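Local coordinates for protein CalG4 (Micromonospora echinospora, PDB 3IA7) that belongs to the GT-B clan of proteins, built from two Rossmann-like domains that face each other across a cleft, at residues A75-H80 with A156-V161; E186-V191 with D391-Y396. All coordinates share one frame; numbering follows the deposited sequence.

Contact 1 of 2, residues A75-H80 with A156-V161; sequences AETQLH and ADVEAV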
# COMPACT_ATOMS: atom_id res chain seq x y z
N ALA A 75 -28.01 -28.27 -2.52
CA ALA A 75 -26.74 -27.57 -2.34
C ALA A 75 -26.94 -26.07 -2.17
O ALA A 75 -26.22 -25.43 -1.39
CB ALA A 75 -25.81 -27.85 -3.49
N GLU A 76 -27.93 -25.52 -2.87
CA GLU A 76 -28.29 -24.09 -2.76
C GLU A 76 -28.69 -23.67 -1.34
O GLU A 76 -28.17 -22.68 -0.79
CB GLU A 76 -29.44 -23.76 -3.71
CG GLU A 76 -28.99 -23.31 -5.09
CD GLU A 76 -30.18 -23.02 -6.00
OE1 GLU A 76 -31.34 -23.17 -5.54
OE2 GLU A 76 -29.93 -22.62 -7.16
N THR A 77 -29.64 -24.42 -0.77
CA THR A 77 -30.06 -24.28 0.64
C THR A 77 -28.91 -24.45 1.62
O THR A 77 -28.83 -23.70 2.60
CB THR A 77 -31.19 -25.25 0.98
OG1 THR A 77 -32.35 -24.87 0.24
CG2 THR A 77 -31.56 -25.22 2.46
N GLN A 78 -28.03 -25.42 1.36
CA GLN A 78 -26.85 -25.66 2.19
C GLN A 78 -25.90 -24.47 2.18
O GLN A 78 -25.35 -24.11 3.22
CB GLN A 78 -26.12 -26.94 1.77
CG GLN A 78 -26.91 -28.21 2.08
CD GLN A 78 -27.47 -28.21 3.50
OE1 GLN A 78 -26.79 -27.79 4.46
NE2 GLN A 78 -28.73 -28.64 3.64
N LEU A 79 -25.73 -23.86 1.01
CA LEU A 79 -24.95 -22.65 0.88
C LEU A 79 -25.51 -21.52 1.72
O LEU A 79 -24.75 -20.83 2.40
CB LEU A 79 -24.85 -22.19 -0.57
CG LEU A 79 -24.09 -23.10 -1.53
CD1 LEU A 79 -24.12 -22.41 -2.91
CD2 LEU A 79 -22.66 -23.32 -1.03
N HIS A 80 -26.83 -21.27 1.61
CA HIS A 80 -27.45 -20.27 2.48
C HIS A 80 -27.30 -20.59 3.96
O HIS A 80 -27.14 -19.67 4.78
CB HIS A 80 -28.93 -20.10 2.18
CG HIS A 80 -29.22 -19.66 0.77
ND1 HIS A 80 -28.43 -18.76 0.10
CD2 HIS A 80 -30.25 -19.95 -0.06
CE1 HIS A 80 -28.95 -18.53 -1.10
NE2 HIS A 80 -30.04 -19.26 -1.22
N ALA A 156 -34.50 -15.61 2.00
CA ALA A 156 -35.59 -15.36 2.97
C ALA A 156 -36.85 -16.10 2.56
O ALA A 156 -37.72 -16.35 3.38
CB ALA A 156 -35.87 -13.87 3.08
N ASP A 157 -36.92 -16.46 1.27
CA ASP A 157 -38.05 -17.22 0.72
C ASP A 157 -37.84 -18.73 0.69
O ASP A 157 -38.68 -19.49 0.18
CB ASP A 157 -38.37 -16.71 -0.68
CG ASP A 157 -39.03 -15.33 -0.66
OD1 ASP A 157 -39.77 -15.07 0.32
OD2 ASP A 157 -38.82 -14.53 -1.61
N VAL A 158 -36.71 -19.18 1.24
CA VAL A 158 -36.44 -20.60 1.44
C VAL A 158 -36.78 -21.00 2.88
O VAL A 158 -36.21 -20.46 3.83
CB VAL A 158 -34.95 -20.96 1.09
CG1 VAL A 158 -34.67 -22.47 1.28
CG2 VAL A 158 -34.52 -20.47 -0.30
N GLU A 159 -37.71 -21.95 3.02
CA GLU A 159 -38.23 -22.37 4.31
C GLU A 159 -37.18 -22.69 5.40
O GLU A 159 -37.31 -22.21 6.53
CB GLU A 159 -39.19 -23.58 4.14
CG GLU A 159 -39.56 -24.24 5.44
CD GLU A 159 -40.22 -23.29 6.41
OE1 GLU A 159 -40.92 -22.36 5.96
OE2 GLU A 159 -40.03 -23.48 7.63
N ALA A 160 -36.18 -23.52 5.06
CA ALA A 160 -35.10 -23.92 6.00
C ALA A 160 -34.30 -22.71 6.55
O ALA A 160 -33.85 -22.70 7.71
CB ALA A 160 -34.14 -24.91 5.31
N VAL A 161 -34.11 -21.71 5.69
CA VAL A 161 -33.36 -20.49 6.02
C VAL A 161 -34.24 -19.51 6.80
O VAL A 161 -33.84 -18.98 7.83
CB VAL A 161 -32.81 -19.81 4.76
CG1 VAL A 161 -31.99 -18.54 5.10
CG2 VAL A 161 -31.96 -20.80 3.95
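Thr77 and His80, one turn apart on helix 75-98, meet Val158, Ala160 and Val161 where helix 159-170 begins. The contact is one of van der Waals packing. Both branches of Thr77 are used: its hydroxyl OG1 lies 3.5 Å from Val158 CG1, an apolar neighbour, while CG2 stands anti to the backbone N and comes within 3.9 Å of Ala160 CB. A short forked side chain suits this place because it touches two residues at once, and the Ala160 methyl is a correspondingly short partner. One turn on, where the backbones come closest, Val161 CG2 rests 3.6 Å from His80 CB. The two helices belong to the N-terminal Rossmann-like half of the GT-B fold, and they pack at its surface. The His80 imidazole is approached obliquely by Val158 CG2, 4.3 Å from CD2, and by Val161 CG2, and the loop residues Gln152 and Pro155 also touch this side chain. Within its own helix the ring has the carbonyl oxygen Glu76 O 3.4 Å above one face, offset toward the rim. Val158 is at the N-cap position of helix 159-170, and its O accepts a weak hydrogen bond from Val161 N at 3.1 Å.

Contact 2 of 2, residues E186-V191 with D391-Y396; sequences EGLTIV and DEVEAY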
# COMPACT_ATOMS: atom_id res chain seq x y z
N GLU A 186 -28.22 0.69 6.38
CA GLU A 186 -27.45 1.13 7.55
C GLU A 186 -27.38 2.65 7.70
O GLU A 186 -27.55 3.37 6.72
CB GLU A 186 -26.03 0.53 7.51
CG GLU A 186 -25.37 0.54 8.91
CD GLU A 186 -26.32 0.04 10.02
OE1 GLU A 186 -26.51 -1.18 10.15
OE2 GLU A 186 -26.93 0.87 10.72
N GLY A 187 -27.21 3.15 8.92
CA GLY A 187 -27.10 4.61 9.15
C GLY A 187 -25.94 5.24 8.34
O GLY A 187 -26.02 6.40 7.93
N LEU A 188 -24.88 4.45 8.15
CA LEU A 188 -23.72 4.82 7.30
C LEU A 188 -23.17 3.57 6.60
O LEU A 188 -23.01 2.50 7.22
CB LEU A 188 -22.57 5.51 8.11
CG LEU A 188 -21.26 5.83 7.32
CD1 LEU A 188 -21.54 6.94 6.24
CD2 LEU A 188 -20.08 6.20 8.27
N THR A 189 -22.90 3.70 5.30
CA THR A 189 -22.30 2.63 4.54
C THR A 189 -21.08 3.20 3.80
O THR A 189 -21.23 4.18 3.05
CB THR A 189 -23.30 2.02 3.51
OG1 THR A 189 -24.47 1.49 4.22
CG2 THR A 189 -22.62 0.83 2.76
N ILE A 190 -19.92 2.60 4.04
CA ILE A 190 -18.68 2.96 3.40
C ILE A 190 -18.47 1.94 2.29
O ILE A 190 -18.35 0.71 2.53
CB ILE A 190 -17.45 2.95 4.39
CG1 ILE A 190 -17.75 3.74 5.70
CG2 ILE A 190 -16.11 3.39 3.64
CD1 ILE A 190 -17.84 5.20 5.57
N VAL A 191 -18.45 2.44 1.07
CA VAL A 191 -18.34 1.60 -0.10
C VAL A 191 -16.96 1.84 -0.71
O VAL A 191 -16.63 3.00 -1.06
CB VAL A 191 -19.43 2.00 -1.13
CG1 VAL A 191 -19.29 1.13 -2.36
CG2 VAL A 191 -20.84 1.85 -0.54
N ASP A 391 -12.95 10.07 8.36
CA ASP A 391 -13.70 11.31 8.57
C ASP A 391 -15.22 11.03 8.68
O ASP A 391 -15.90 11.57 9.58
CB ASP A 391 -13.45 12.33 7.43
CG ASP A 391 -12.06 12.98 7.49
OD1 ASP A 391 -11.27 12.75 8.44
OD2 ASP A 391 -11.79 13.77 6.57
N GLU A 392 -15.71 10.15 7.81
CA GLU A 392 -17.15 9.86 7.73
C GLU A 392 -17.52 9.10 9.00
O GLU A 392 -18.55 9.35 9.60
CB GLU A 392 -17.49 8.95 6.55
CG GLU A 392 -17.20 9.53 5.17
CD GLU A 392 -18.26 10.49 4.65
OE1 GLU A 392 -19.38 10.58 5.20
OE2 GLU A 392 -17.96 11.15 3.63
N VAL A 393 -16.68 8.16 9.39
CA VAL A 393 -16.99 7.40 10.61
C VAL A 393 -16.97 8.32 11.82
O VAL A 393 -17.89 8.26 12.68
CB VAL A 393 -16.01 6.25 10.82
CG1 VAL A 393 -16.22 5.65 12.22
CG2 VAL A 393 -16.12 5.16 9.67
N GLU A 394 -15.93 9.16 11.94
CA GLU A 394 -15.88 10.08 13.09
C GLU A 394 -17.04 11.09 13.13
O GLU A 394 -17.58 11.36 14.21
CB GLU A 394 -14.53 10.81 13.19
CG GLU A 394 -13.35 9.86 13.50
CD GLU A 394 -12.10 10.63 13.76
OE1 GLU A 394 -11.81 11.56 12.98
OE2 GLU A 394 -11.42 10.29 14.77
N ALA A 395 -17.43 11.61 11.96
CA ALA A 395 -18.58 12.51 11.84
C ALA A 395 -19.91 11.82 12.22
O ALA A 395 -20.75 12.43 12.87
CB ALA A 395 -18.68 13.11 10.41
N TYR A 396 -20.09 10.56 11.81
CA TYR A 396 -21.28 9.77 12.12
C TYR A 396 -21.37 9.62 13.62
O TYR A 396 -22.42 9.87 14.22
CB TYR A 396 -21.17 8.41 11.39
CG TYR A 396 -22.27 7.39 11.61
CD1 TYR A 396 -23.62 7.65 11.25
CD2 TYR A 396 -21.97 6.16 12.15
CE1 TYR A 396 -24.60 6.70 11.43
CE2 TYR A 396 -22.94 5.20 12.33
CZ TYR A 396 -24.25 5.46 11.97
OH TYR A 396 -25.19 4.46 12.09
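The phenol ring of Tyr396 carries Leu188 CB on one face: the methylene sits 3.9 Å from the ring centroid and only 7° off the normal, a CH-pi contact over the centre of the ring. Farther out, Gly187 C approaches the ring obliquely, 3.7 Å from CE1. In this two-domain GT-B fold the C-terminal helix 385-400 lies against the N-terminal parallel sheet, here on the strand 189-191 and the turn leading into it. CG of Tyr396 stands anti to the backbone N (chi1 178°). The OH end of the ring comes beside Gly187, which has no side chain and admits Tyr396 OH to 3.5 Å from its CA. That hydroxyl hydrogen-bonds to Ala127 O of the neighbouring strand. Leu188, buried and branched, has CB on the ring and CD2 against the helix backbone, 3.7 Å from Glu392 O; CD2 also packs on Val393 CG2. Ile190, two residues on and so on the same side of the strand, sends CD1 to within 3.9 Å of Glu392 CB. Glu392 thus gives its aliphatic root to the contact, while its OE2 forms a salt bridge with Arg388, one turn earlier on the same helix. At the turn, Glu186 OE1 is hydrogen-bonded to Tyr108 OH, and OE2 accepts a 2.9 Å bond from Gly187 N on the anti side, tilted 32° out of the carboxylate plane.

How the contacts relate
Contact 1 and contact 2 lie in series along the chain, the first closing before the second opens. Their centres are 31 Å apart and their nearest atoms about 17 Å apart, so they do not touch. Contact 1 is local to the surface of the N-terminal half, joining two of its helices. Contact 2 is more buried and longer in range: it brings a helix from the end of the chain back to strand 189-191 of the N-terminal sheet, bridging 199 intervening residues. Neither includes a calcium ligand; the two calcium ions of the model are bound at Leu42 and Glu46 and at Gln225 and His297.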